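PDB 3PNZ: phosphotriesterase family protein from Listeria monocytogenes serotype 4b str. H7858, which probably hydrolyses phosphorylated sugar lactones at a binuclear zinc centre, as a lactonase of the amidohydrolase superfamily. Local coordinates for residues S21-V26 and L268-T273; L50-F55 and T85-V90. All coordinates share one frame; numbering follows the deposited sequence.

Interaction 1: residues S21-V26 and L268-T273. With ZN (zinc ion), chain I.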
ATOM      1  N   SER A  21       3.670   1.154   6.035  1.00 17.84           N
ATOM      2  CA  SER A  21       2.608   0.305   5.490  1.00 19.42           C
ATOM      3  C   SER A  21       2.141   0.568   4.049  1.00 19.10           C
ATOM      4  O   SER A  21       1.329  -0.190   3.534  1.00 19.01           O
ATOM      5  CB  SER A  21       1.395   0.323   6.424  1.00 20.21           C
ATOM      6  OG  SER A  21       1.693  -0.317   7.652  1.00 21.77           O
ATOM      7  N   HIS A  22       2.635   1.623   3.405  1.00 19.09           N
ATOM      8  CA  HIS A  22       2.256   1.912   2.021  1.00 19.40           C
ATOM      9  C   HIS A  22       3.282   2.833   1.370  1.00 20.49           C
ATOM     10  O   HIS A  22       3.272   4.041   1.604  1.00 19.50           O
ATOM     11  CB  HIS A  22       0.866   2.563   1.939  1.00 19.13           C
ATOM     12  CG  HIS A  22       0.402   2.824   0.537  1.00 18.88           C
ATOM     13  ND1 HIS A  22      -0.702   2.202  -0.007  1.00 23.48           N
ATOM     14  CD2 HIS A  22       0.900   3.621  -0.439  1.00 21.77           C
ATOM     15  CE1 HIS A  22      -0.870   2.613  -1.251  1.00 23.94           C
ATOM     16  NE2 HIS A  22       0.089   3.473  -1.538  1.00 20.43           N
ATOM     17  N   GLU A  23       4.175   2.261   0.567  1.00 18.37           N
ATOM     18  CA  GLU A  23       5.198   3.057  -0.104  1.00 18.21           C
ATOM     19  C   GLU A  23       5.392   2.639  -1.550  1.00 18.87           C
ATOM     20  O   GLU A  23       4.825   1.649  -2.005  1.00 20.73           O
ATOM     21  CB  GLU A  23       6.546   2.946   0.621  1.00 19.55           C
ATOM     22  CG  GLU A  23       6.527   3.401   2.077  1.00 19.66           C
ATOM     23  CD  GLU A  23       6.280   4.899   2.226  1.00 22.34           C
ATOM     24  OE1 GLU A  23       6.504   5.645   1.246  1.00 22.05           O
ATOM     25  OE2 GLU A  23       5.883   5.327   3.332  1.00 20.82           O
ATOM     26  N   HIS A  24       6.201   3.415  -2.266  1.00 18.89           N
ATOM     27  CA  HIS A  24       6.711   3.022  -3.585  1.00 20.16           C
ATOM     28  C   HIS A  24       8.212   3.220  -3.572  1.00 19.25           C
ATOM     29  O   HIS A  24       8.710   4.096  -2.881  1.00 21.56           O
ATOM     30  CB  HIS A  24       6.048   3.837  -4.694  1.00 20.26           C
ATOM     31  CG  HIS A  24       4.561   3.700  -4.694  1.00 20.63           C
ATOM     32  ND1 HIS A  24       3.913   2.663  -5.325  1.00 19.19           N
ATOM     33  CD2 HIS A  24       3.601   4.423  -4.071  1.00 20.47           C
ATOM     34  CE1 HIS A  24       2.612   2.769  -5.122  1.00 24.23           C
ATOM     35  NE2 HIS A  24       2.399   3.827  -4.359  1.00 21.76           N
ATOM     36  N   ILE A  25       8.940   2.381  -4.304  1.00 20.58           N
ATOM     37  CA  ILE A  25      10.396   2.373  -4.187  1.00 20.42           C
ATOM     38  C   ILE A  25      11.080   2.568  -5.537  1.00 22.12           C
ATOM     39  O   ILE A  25      11.842   3.522  -5.732  1.00 23.56           O
ATOM     40  CB  ILE A  25      10.887   1.068  -3.533  1.00 22.17           C
ATOM     41  CG1 ILE A  25      10.202   0.874  -2.184  1.00 21.77           C
ATOM     42  CG2 ILE A  25      12.404   1.107  -3.351  1.00 21.67           C
ATOM     43  CD1 ILE A  25      10.452  -0.504  -1.559  1.00 21.85           C
ATOM     44  N   VAL A  26      10.802   1.669  -6.469  1.00 23.02           N
ATOM     45  CA  VAL A  26      11.254   1.828  -7.847  1.00 22.66           C
ATOM     46  C   VAL A  26      10.091   1.487  -8.758  1.00 24.35           C
ATOM     47  O   VAL A  26       9.589   0.358  -8.745  1.00 25.54           O
ATOM     48  CB  VAL A  26      12.446   0.891  -8.182  1.00 22.17           C
ATOM     49  CG1 VAL A  26      12.960   1.167  -9.596  1.00 23.20           C
ATOM     50  CG2 VAL A  26      13.562   1.067  -7.167  1.00 23.11           C
ATOM     51  N   LEU A 268      -2.759   2.360  10.626  1.00 16.77           N
ATOM     52  CA  LEU A 268      -1.468   2.162   9.969  1.00 16.23           C
ATOM     53  C   LEU A 268      -0.993   3.507   9.451  1.00 17.35           C
ATOM     54  O   LEU A 268      -1.810   4.389   9.187  1.00 16.59           O
ATOM     55  CB  LEU A 268      -1.601   1.200   8.792  1.00 16.04           C
ATOM     56  CG  LEU A 268      -2.130  -0.203   9.085  1.00 14.71           C
ATOM     57  CD1 LEU A 268      -2.366  -0.957   7.778  1.00 16.79           C
ATOM     58  CD2 LEU A 268      -1.153  -0.935  10.000  1.00 15.36           C
ATOM     59  N   VAL A 269       0.321   3.659   9.296  1.00 19.00           N
ATOM     60  CA  VAL A 269       0.911   4.943   8.912  1.00 18.59           C
ATOM     61  C   VAL A 269       2.003   4.766   7.861  1.00 20.25           C
ATOM     62  O   VAL A 269       2.806   3.831   7.924  1.00 21.55           O
ATOM     63  CB  VAL A 269       1.508   5.690  10.141  1.00 20.11           C
ATOM     64  CG1 VAL A 269       2.182   6.996   9.709  1.00 19.74           C
ATOM     65  CG2 VAL A 269       0.423   5.961  11.186  1.00 18.37           C
ATOM     66  N   SER A 270       2.019   5.656   6.876  1.00 17.46           N
ATOM     67  CA  SER A 270       3.070   5.646   5.866  1.00 17.16           C
ATOM     68  C   SER A 270       3.088   6.990   5.135  1.00 19.59           C
ATOM     69  O   SER A 270       2.340   7.900   5.496  1.00 17.74           O
ATOM     70  CB  SER A 270       2.860   4.492   4.885  1.00 17.71           C
ATOM     71  OG  SER A 270       4.095   3.846   4.599  1.00 20.00           O
ATOM     72  N   GLY A 271       3.935   7.108   4.118  1.00 19.75           N
ATOM     73  CA  GLY A 271       4.111   8.365   3.409  1.00 19.86           C
ATOM     74  C   GLY A 271       3.743   8.316   1.942  1.00 21.89           C
ATOM     75  O   GLY A 271       3.749   9.348   1.259  1.00 22.14           O
ATOM     76  N   ASP A 272       3.431   7.121   1.446  1.00 20.07           N
ATOM     77  CA  ASP A 272       3.063   6.948   0.047  1.00 20.42           C
ATOM     78  C   ASP A 272       3.993   7.765  -0.837  1.00 23.80           C
ATOM     79  O   ASP A 272       3.554   8.619  -1.614  1.00 23.65           O
ATOM     80  CB  ASP A 272       1.605   7.345  -0.181  1.00 21.14           C
ATOM     81  CG  ASP A 272       1.117   6.968  -1.555  1.00 23.69           C
ATOM     82  OD1 ASP A 272       1.772   6.130  -2.210  1.00 23.73           O
ATOM     83  OD2 ASP A 272       0.080   7.515  -1.991  1.00 26.68           O
ATOM     84  N   THR A 273       5.285   7.481  -0.706  1.00 23.12           N
ATOM     85  CA  THR A 273       6.350   8.287  -1.301  1.00 22.39           C
ATOM     86  C   THR A 273       6.519   7.942  -2.776  1.00 25.66           C
ATOM     87  O   THR A 273       7.275   7.043  -3.139  1.00 26.45           O
ATOM     88  CB  THR A 273       7.662   8.075  -0.525  1.00 23.47           C
ATOM     89  OG1 THR A 273       7.380   8.078   0.881  1.00 24.57           O
ATOM     90  CG2 THR A 273       8.663   9.170  -0.823  1.00 24.63           C
TER
HETATM   91 ZN    ZN I 333       0.588   4.329  -3.419  0.63 26.47          ZN
HETATM   92  O   HOH W   1       2.275   1.459   9.697  1.00 21.60           O
HETATM   93  O   HOH W   2       7.500   7.588   4.012  1.00 30.22           O

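Interaction 2: residues L50-F55 and T85-V90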
ATOM      1  N   LEU A  50      19.305   4.772  -1.540  1.00 21.14           N
ATOM      2  CA  LEU A  50      19.827   5.679  -0.527  1.00 23.68           C
ATOM      3  C   LEU A  50      18.748   6.075   0.489  1.00 22.87           C
ATOM      4  O   LEU A  50      19.028   6.169   1.685  1.00 23.98           O
ATOM      5  CB  LEU A  50      20.465   6.907  -1.172  1.00 25.86           C
ATOM      6  CG  LEU A  50      21.764   6.609  -1.926  1.00 29.04           C
ATOM      7  CD1 LEU A  50      22.182   7.786  -2.806  1.00 28.82           C
ATOM      8  CD2 LEU A  50      22.864   6.248  -0.948  1.00 31.81           C
ATOM      9  N   ASP A  51      17.517   6.294   0.024  1.00 24.52           N
ATOM     10  CA  ASP A  51      16.418   6.571   0.951  1.00 23.35           C
ATOM     11  C   ASP A  51      16.079   5.351   1.819  1.00 21.20           C
ATOM     12  O   ASP A  51      15.881   5.468   3.028  1.00 22.82           O
ATOM     13  CB  ASP A  51      15.165   7.046   0.210  1.00 22.05           C
ATOM     14  CG  ASP A  51      15.174   8.552  -0.054  1.00 25.02           C
ATOM     15  OD1 ASP A  51      14.376   9.286   0.584  1.00 23.65           O
ATOM     16  OD2 ASP A  51      15.977   8.998  -0.901  1.00 24.00           O
ATOM     17  N   VAL A  52      16.000   4.181   1.200  1.00 21.97           N
ATOM     18  CA  VAL A  52      15.724   2.965   1.959  1.00 20.37           C
ATOM     19  C   VAL A  52      16.815   2.746   3.015  1.00 21.33           C
ATOM     20  O   VAL A  52      16.537   2.337   4.147  1.00 21.91           O
ATOM     21  CB  VAL A  52      15.592   1.737   1.031  1.00 23.78           C
ATOM     22  CG1 VAL A  52      15.413   0.455   1.850  1.00 24.90           C
ATOM     23  CG2 VAL A  52      14.427   1.930   0.076  1.00 23.83           C
ATOM     24  N   GLN A  53      18.060   3.045   2.655  1.00 25.67           N
ATOM     25  CA  GLN A  53      19.158   2.946   3.615  1.00 22.86           C
ATOM     26  C   GLN A  53      18.998   3.927   4.783  1.00 25.00           C
ATOM     27  O   GLN A  53      19.325   3.598   5.919  1.00 22.06           O
ATOM     28  CB  GLN A  53      20.511   3.135   2.924  1.00 25.14           C
ATOM     29  CG  GLN A  53      21.716   2.837   3.814  1.00 26.10           C
ATOM     30  CD  GLN A  53      21.779   1.374   4.238  1.00 26.79           C
ATOM     31  OE1 GLN A  53      21.856   0.473   3.399  1.00 28.88           O
ATOM     32  NE2 GLN A  53      21.737   1.134   5.536  1.00 24.20           N
ATOM     33  N   ASP A  54      18.491   5.132   4.513  1.00 23.07           N
ATOM     34  CA  ASP A  54      18.202   6.070   5.595  1.00 21.51           C
ATOM     35  C   ASP A  54      17.207   5.459   6.582  1.00 21.78           C
ATOM     36  O   ASP A  54      17.358   5.582   7.797  1.00 23.86           O
ATOM     37  CB  ASP A  54      17.625   7.378   5.051  1.00 24.06           C
ATOM     38  CG  ASP A  54      18.659   8.233   4.343  1.00 28.80           C
ATOM     39  OD1 ASP A  54      19.867   8.092   4.640  1.00 29.23           O
ATOM     40  OD2 ASP A  54      18.257   9.057   3.492  1.00 28.36           O
ATOM     41  N   PHE A  55      16.171   4.828   6.039  1.00 20.67           N
ATOM     42  CA  PHE A  55      15.146   4.153   6.836  1.00 22.08           C
ATOM     43  C   PHE A  55      15.809   3.082   7.697  1.00 21.80           C
ATOM     44  O   PHE A  55      15.607   3.027   8.907  1.00 21.69           O
ATOM     45  CB  PHE A  55      14.112   3.543   5.886  1.00 21.36           C
ATOM     46  CG  PHE A  55      13.003   2.770   6.560  1.00 22.81           C
ATOM     47  CD1 PHE A  55      12.075   3.405   7.376  1.00 20.34           C
ATOM     48  CD2 PHE A  55      12.847   1.411   6.304  1.00 24.51           C
ATOM     49  CE1 PHE A  55      11.033   2.687   7.965  1.00 20.12           C
ATOM     50  CE2 PHE A  55      11.814   0.686   6.884  1.00 21.15           C
ATOM     51  CZ  PHE A  55      10.901   1.327   7.716  1.00 20.66           C
ATOM     52  N   THR A  85      20.254  -3.496   1.479  1.00 25.49           N
ATOM     53  CA  THR A  85      19.991  -2.706   2.676  1.00 22.24           C
ATOM     54  C   THR A  85      19.572  -3.540   3.877  1.00 23.44           C
ATOM     55  O   THR A  85      19.675  -3.089   5.018  1.00 26.51           O
ATOM     56  CB  THR A  85      18.857  -1.693   2.437  1.00 23.36           C
ATOM     57  OG1 THR A  85      17.646  -2.405   2.155  1.00 22.61           O
ATOM     58  CG2 THR A  85      19.194  -0.771   1.276  1.00 24.17           C
ATOM     59  N   GLY A  86      19.064  -4.740   3.621  1.00 23.11           N
ATOM     60  CA  GLY A  86      18.546  -5.583   4.682  1.00 26.40           C
ATOM     61  C   GLY A  86      17.089  -5.303   5.029  1.00 26.68           C
ATOM     62  O   GLY A  86      16.516  -5.963   5.902  1.00 25.47           O
ATOM     63  N   ILE A  87      16.482  -4.325   4.359  1.00 21.35           N
ATOM     64  CA  ILE A  87      15.079  -3.995   4.614  1.00 21.76           C
ATOM     65  C   ILE A  87      14.174  -5.040   3.983  1.00 19.08           C
ATOM     66  O   ILE A  87      14.322  -5.381   2.812  1.00 22.88           O
ATOM     67  CB  ILE A  87      14.713  -2.592   4.063  1.00 21.10           C
ATOM     68  CG1 ILE A  87      15.534  -1.516   4.774  1.00 21.49           C
ATOM     69  CG2 ILE A  87      13.206  -2.319   4.199  1.00 21.48           C
ATOM     70  CD1 ILE A  87      15.323  -1.479   6.269  1.00 22.88           C
ATOM     71  N   GLN A  88      13.240  -5.555   4.773  1.00 20.57           N
ATOM     72  CA  GLN A  88      12.271  -6.528   4.280  1.00 21.90           C
ATOM     73  C   GLN A  88      11.222  -5.828   3.433  1.00 19.42           C
ATOM     74  O   GLN A  88      10.743  -4.752   3.798  1.00 21.76           O
ATOM     75  CB  GLN A  88      11.629  -7.255   5.462  1.00 22.16           C
ATOM     76  CG  GLN A  88      12.668  -8.035   6.270  1.00 23.98           C
ATOM     77  CD  GLN A  88      12.168  -8.546   7.609  1.00 26.10           C
ATOM     78  OE1 GLN A  88      12.599  -9.607   8.072  1.00 25.12           O
ATOM     79  NE2 GLN A  88      11.283  -7.796   8.248  1.00 22.52           N
ATOM     80  N   ILE A  89      10.882  -6.420   2.292  1.00 19.55           N
ATOM     81  CA  ILE A  89       9.864  -5.830   1.417  1.00 20.48           C
ATOM     82  C   ILE A  89       8.666  -6.764   1.285  1.00 22.87           C
ATOM     83  O   ILE A  89       8.815  -7.950   0.962  1.00 20.64           O
ATOM     84  CB  ILE A  89      10.418  -5.543  -0.004  1.00 20.43           C
ATOM     85  CG1 ILE A  89      11.652  -4.640   0.048  1.00 19.95           C
ATOM     86  CG2 ILE A  89       9.341  -4.924  -0.903  1.00 22.80           C
ATOM     87  CD1 ILE A  89      11.358  -3.232   0.564  1.00 21.29           C
ATOM     88  N   VAL A  90       7.474  -6.234   1.538  1.00 19.36           N
ATOM     89  CA  VAL A  90       6.250  -6.950   1.207  1.00 19.44           C
ATOM     90  C   VAL A  90       5.738  -6.376  -0.109  1.00 20.38           C
ATOM     91  O   VAL A  90       5.387  -5.197  -0.175  1.00 21.20           O
ATOM     92  CB  VAL A  90       5.173  -6.766   2.292  1.00 18.60           C
ATOM     93  CG1 VAL A  90       3.868  -7.417   1.866  1.00 19.64           C
ATOM     94  CG2 VAL A  90       5.657  -7.339   3.629  1.00 20.01           C
TER
HETATM   95  O   HOH W   3      21.550  -1.712   6.353  1.00 28.11           O

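Interaction 1: residues S21-V26 and L268-T273
Metal coordination joins the two segments at one zinc ion. His22 and His24 each bind it through NE2, and OD1 of Asp272 binds more loosely, 2.5 Å from ZN. This oxygen lies at the edge of both imidazoles, in the plane of the His24 ring, while the carboxylate is turned 84° from the His22 ring. The histidines reach the ion by different routes: CG of His22 is anti to its backbone N (chi1 -177°), that of His24 anti to its carbonyl carbon (chi1 -58°). Each ring is held from behind at ND1, by His185 and Thr67 respectively. The carboxylated Lys154 belongs to the same site. Here the His-x-His motif of the amidohydrolase superfamily, at the end of the first strand of the TIM barrel, 19-23, runs beside the last strand, 267-269, and the loop following its C-terminal end delivers the aspartate.

Hydrogen bonds collect on the buried carboxylate of Glu23, whose chain bends at chi2 toward the loop 270-273. OE1 accepts from Thr273 N and, through its syn lone pair, from Thr273 OG1 at 2.6 Å. OE2 takes Gly271 N at 2.8 Å and the hydroxyl OG of Ser270 at 2.6 Å, both from above the carboxylate plane, plus a water shared with Thr273 OG1. Four protein donors thus fix its rotation and probably favour the charged form. Ser270 OG also accepts from His22 N, 2.9 Å away.

Backbone pairing is thin: Ser21 N to Val269 O is weak at 3.4 Å, as is Asp272 N to His22 O. A water bridges Ser21 OG and Val269 N.

Interaction 2: residues L50-F55 and T85-V90
Val52 is the first residue of helix 45-57 in this segment to meet 85-90. Its CG1, anti to the backbone N (chi1 176°), presses on Ile87 CG1 at 3.5 Å and also touches Thr85 OG1 3.6 Å away. The valine crosses the threonine at about a right angle and the isoleucine obliquely.

One residue on, the side chain of Gln53 bends at chi2 (64°) and runs past Thr85 in the opposite direction. Its OE1 lies 3.6 Å from the methyl CG2 of Thr85. The NE2 end is held by Asp57 on the same helix and by a water, 3.0 Å from Gln53 NE2, that donates to Thr85 O.

Phe55, a turn after Val52, brings CD2 to within 3.8 Å of Ile87 CD1, an oblique approach to the ring; Tyr20 and Ile63 border the same phenyl group.

The opposing residues form the link of a beta-alpha-beta unit, where helix 75-85 ends and strand 88-92 of the TIM barrel begins. Gly86 turns the chain with positive phi (86°). Thr85 OG1 accepts from Ile87 N at 3.1 Å in an ST turn and bonds to Ile81 O, so this hydroxyl is occupied within its own layer. Direct contact between the segments is van der Waals packing, so the fit of Val52 and Phe55 against Ile87 depends on shape, and the water bridge beside it adds the directional link.

In the fold
Interaction 2 is nested along the chain inside the long loop closed by interaction 1, and the two centres lie about 12 Å apart. The centre of interaction 1, at the zinc site, lies about 6 Å from the centre of the chain, that of interaction 2 about 16 Å, in the outer layer where helices 45-57 and 75-85 pack round the barrel. Strands 19-23 and 88-92 share one parallel sheet, with strand 62-65 between them. Ile25, just past the second zinc-binding histidine, joins the contacts: its CD1 packs 3.6 Å from Ile89 CD1, and its CG2 lies 4.1 Å from Val52 CG2. Hydrophobic packing thus runs from the helical layer to the residue following His24.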